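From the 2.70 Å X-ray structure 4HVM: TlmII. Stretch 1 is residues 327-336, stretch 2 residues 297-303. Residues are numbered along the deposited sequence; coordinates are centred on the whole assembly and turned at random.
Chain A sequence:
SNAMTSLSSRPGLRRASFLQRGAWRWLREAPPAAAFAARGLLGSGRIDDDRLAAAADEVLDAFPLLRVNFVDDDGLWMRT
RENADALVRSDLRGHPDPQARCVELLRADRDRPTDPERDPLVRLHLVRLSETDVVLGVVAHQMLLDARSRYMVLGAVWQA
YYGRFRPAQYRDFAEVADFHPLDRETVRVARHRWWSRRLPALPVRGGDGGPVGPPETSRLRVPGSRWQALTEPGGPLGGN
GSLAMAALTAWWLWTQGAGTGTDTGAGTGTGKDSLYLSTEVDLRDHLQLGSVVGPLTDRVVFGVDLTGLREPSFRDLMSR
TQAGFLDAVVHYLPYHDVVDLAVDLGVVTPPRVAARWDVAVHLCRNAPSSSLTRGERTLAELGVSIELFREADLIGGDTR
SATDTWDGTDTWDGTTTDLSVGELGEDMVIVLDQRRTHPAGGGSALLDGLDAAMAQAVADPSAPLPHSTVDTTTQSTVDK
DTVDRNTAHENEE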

# COMPACT_ATOMS: atom_id res chain seq x y z
N ASP A 327 -11.16 11.61 13.33
CA ASP A 327 -11.66 11.03 14.57
C ASP A 327 -10.99 9.68 14.83
O ASP A 327 -10.62 9.36 15.97
CB ASP A 327 -13.18 10.87 14.51
CG ASP A 327 -13.81 10.68 15.88
OD1 ASP A 327 -13.20 11.09 16.89
OD2 ASP A 327 -14.92 10.12 15.94
N ALA A 328 -10.83 8.90 13.77
CA ALA A 328 -10.17 7.60 13.86
C ALA A 328 -8.67 7.75 14.07
O ALA A 328 -8.06 6.96 14.79
CB ALA A 328 -10.44 6.79 12.60
N VAL A 329 -8.09 8.78 13.46
CA VAL A 329 -6.66 9.04 13.60
C VAL A 329 -6.32 9.52 15.01
O VAL A 329 -5.33 9.06 15.60
CB VAL A 329 -6.18 10.08 12.55
CG1 VAL A 329 -4.76 10.52 12.84
CG2 VAL A 329 -6.28 9.49 11.15
N VAL A 330 -7.14 10.42 15.55
CA VAL A 330 -6.96 10.91 16.92
C VAL A 330 -6.99 9.76 17.92
O VAL A 330 -6.18 9.70 18.84
CB VAL A 330 -8.04 11.95 17.29
CG1 VAL A 330 -8.13 12.13 18.80
CG2 VAL A 330 -7.76 13.28 16.62
N HIS A 331 -7.92 8.83 17.71
CA HIS A 331 -8.05 7.66 18.57
C HIS A 331 -7.43 6.42 17.93
O HIS A 331 -8.03 5.34 17.92
CB HIS A 331 -9.52 7.40 18.90
CG HIS A 331 -10.21 8.58 19.51
ND1 HIS A 331 -10.86 9.53 18.75
CD2 HIS A 331 -10.34 8.97 20.80
CE1 HIS A 331 -11.37 10.45 19.55
NE2 HIS A 331 -11.07 10.14 20.80
N TYR A 332 -6.23 6.58 17.39
CA TYR A 332 -5.56 5.52 16.65
C TYR A 332 -5.34 4.25 17.47
O TYR A 332 -4.94 4.30 18.63
CB TYR A 332 -4.22 6.01 16.09
CG TYR A 332 -3.36 4.92 15.50
CD1 TYR A 332 -3.68 4.33 14.28
CD2 TYR A 332 -2.21 4.48 16.16
CE1 TYR A 332 -2.89 3.33 13.74
CE2 TYR A 332 -1.42 3.48 15.62
CZ TYR A 332 -1.77 2.91 14.41
OH TYR A 332 -0.99 1.91 13.87
N LEU A 333 -5.64 3.12 16.84
CA LEU A 333 -5.34 1.80 17.38
C LEU A 333 -4.96 0.93 16.18
O LEU A 333 -5.70 0.89 15.19
CB LEU A 333 -6.56 1.22 18.09
CG LEU A 333 -6.38 -0.13 18.79
CD1 LEU A 333 -5.53 0.01 20.04
CD2 LEU A 333 -7.73 -0.75 19.12
N PRO A 334 -3.80 0.27 16.26
CA PRO A 334 -3.27 -0.55 15.16
C PRO A 334 -4.32 -1.48 14.56
O PRO A 334 -5.09 -2.10 15.30
CB PRO A 334 -2.15 -1.35 15.83
CG PRO A 334 -1.68 -0.47 16.94
CD PRO A 334 -2.92 0.23 17.45
N TYR A 335 -4.35 -1.56 13.23
CA TYR A 335 -5.37 -2.31 12.52
C TYR A 335 -5.49 -3.75 12.98
O TYR A 335 -6.59 -4.29 13.07
CB TYR A 335 -5.12 -2.26 11.01
CG TYR A 335 -6.20 -2.91 10.19
CD1 TYR A 335 -7.37 -2.23 9.89
CD2 TYR A 335 -6.05 -4.21 9.70
CE1 TYR A 335 -8.36 -2.82 9.13
CE2 TYR A 335 -7.04 -4.81 8.94
CZ TYR A 335 -8.20 -4.11 8.66
OH TYR A 335 -9.18 -4.70 7.90
N HIS A 336 -4.35 -4.37 13.28
CA HIS A 336 -4.35 -5.74 13.77
C HIS A 336 -4.96 -5.83 15.16
O HIS A 336 -5.62 -6.81 15.50
CB HIS A 336 -2.94 -6.34 13.74
CG HIS A 336 -1.97 -5.63 14.63
ND1 HIS A 336 -1.80 -5.96 15.96
CD2 HIS A 336 -1.11 -4.61 14.39
CE1 HIS A 336 -0.88 -5.18 16.49
NE2 HIS A 336 -0.44 -4.35 15.56
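Stretch 2, residues 297-303: TDRVVFG

The most unusual feature of this contact is a very short hydrogen bond: Tyr332 OH donates to Asp298 OD2 across only 2.4 Å. The same carboxylate oxygen accepts a second hydrogen bond from the backbone, Tyr335 N to Asp298 OD2 at 3.2 Å, at the point where a new helix begins just after Pro334. Aspartate suits this place because its short side chain, pointing toward stretch 1, brings one oxygen within reach of both a phenol and a free amide at a helix start.

Stretch 2 is a strand throughout, extended from Thr297 to Gly303. Stretch 1 is the end of one helix, a turn, and the start of another, and the two run in opposite senses: Tyr335 lies nearest Arg299 (CA to CA 5.5 Å), whereas Ala328 lies nearest Phe302 (CA to CA 5.6 Å).

Tyr335 is the most extensively covered residue. Its CB packs 3.3 Å from Arg299 O, and the Arg299 guanidinium lies over one face of its ring, with Tyr335 CE2 3.4 Å from Arg299 NH2. A flat cation beside an aromatic face is a favourable pairing. At the ring edge, Tyr335 CE1 meets Val301 CG2 at 3.7 Å, so the tyrosine offers apolar surface here while its hydroxyl is hydrogen-bonded elsewhere in the structure.

The edge of the Tyr332 ring likewise meets a valine, with Tyr332 CD1 4.0 Å from Val300 CG1. At the other end, Ala328 points toward the strand, and its small methyl allows close approach: Ala328 CB is 3.4 Å from Val301 O and 3.9 Å from Phe302 CB. The Phe302 ring itself leads away. Between these regions, a water bridges the backbones, donating to Arg299 O and to Leu333 O, each 2.8 Å from the water oxygen.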

# COMPACT_ATOMS: atom_id res chain seq x y z
N THR A 297 3.67 1.75 7.67
CA THR A 297 2.36 2.10 7.15
C THR A 297 1.30 1.18 7.75
O THR A 297 1.47 -0.04 7.78
CB THR A 297 2.31 1.99 5.61
OG1 THR A 297 3.32 2.83 5.04
CG2 THR A 297 0.94 2.41 5.09
N ASP A 298 0.22 1.77 8.24
CA ASP A 298 -0.85 1.01 8.87
C ASP A 298 -2.21 1.44 8.33
O ASP A 298 -2.35 2.52 7.76
CB ASP A 298 -0.80 1.18 10.38
CG ASP A 298 -1.63 0.14 11.12
OD1 ASP A 298 -1.84 -0.96 10.57
OD2 ASP A 298 -2.05 0.44 12.25
N ARG A 299 -3.21 0.59 8.52
CA ARG A 299 -4.57 0.88 8.05
C ARG A 299 -5.45 1.41 9.18
O ARG A 299 -5.41 0.91 10.30
CB ARG A 299 -5.19 -0.37 7.44
CG ARG A 299 -4.61 -0.76 6.09
CD ARG A 299 -5.16 -2.10 5.62
NE ARG A 299 -4.60 -3.21 6.38
CZ ARG A 299 -4.94 -4.49 6.20
NH1 ARG A 299 -5.84 -4.81 5.29
NH2 ARG A 299 -4.37 -5.43 6.94
N VAL A 300 -6.24 2.43 8.87
CA VAL A 300 -7.22 2.95 9.83
C VAL A 300 -8.65 2.76 9.31
O VAL A 300 -8.90 2.86 8.11
CB VAL A 300 -6.97 4.43 10.17
CG1 VAL A 300 -5.59 4.60 10.78
CG2 VAL A 300 -7.10 5.30 8.94
N VAL A 301 -9.57 2.46 10.22
CA VAL A 301 -10.97 2.29 9.86
C VAL A 301 -11.78 3.49 10.33
O VAL A 301 -11.76 3.83 11.51
CB VAL A 301 -11.55 1.01 10.48
CG1 VAL A 301 -13.03 0.87 10.14
CG2 VAL A 301 -10.77 -0.21 10.01
N PHE A 302 -12.46 4.15 9.40
CA PHE A 302 -13.25 5.34 9.73
C PHE A 302 -14.61 5.31 9.05
O PHE A 302 -14.79 4.63 8.04
CB PHE A 302 -12.49 6.62 9.34
CG PHE A 302 -12.28 6.78 7.86
CD1 PHE A 302 -11.27 6.09 7.22
CD2 PHE A 302 -13.08 7.63 7.12
CE1 PHE A 302 -11.07 6.24 5.86
CE2 PHE A 302 -12.89 7.78 5.77
CZ PHE A 302 -11.88 7.08 5.13
N GLY A 303 -15.56 6.05 9.61
CA GLY A 303 -16.91 6.08 9.08
C GLY A 303 -17.34 7.44 8.56
O GLY A 303 -17.10 8.46 9.20
O HOH W 1 -6.99 1.08 12.66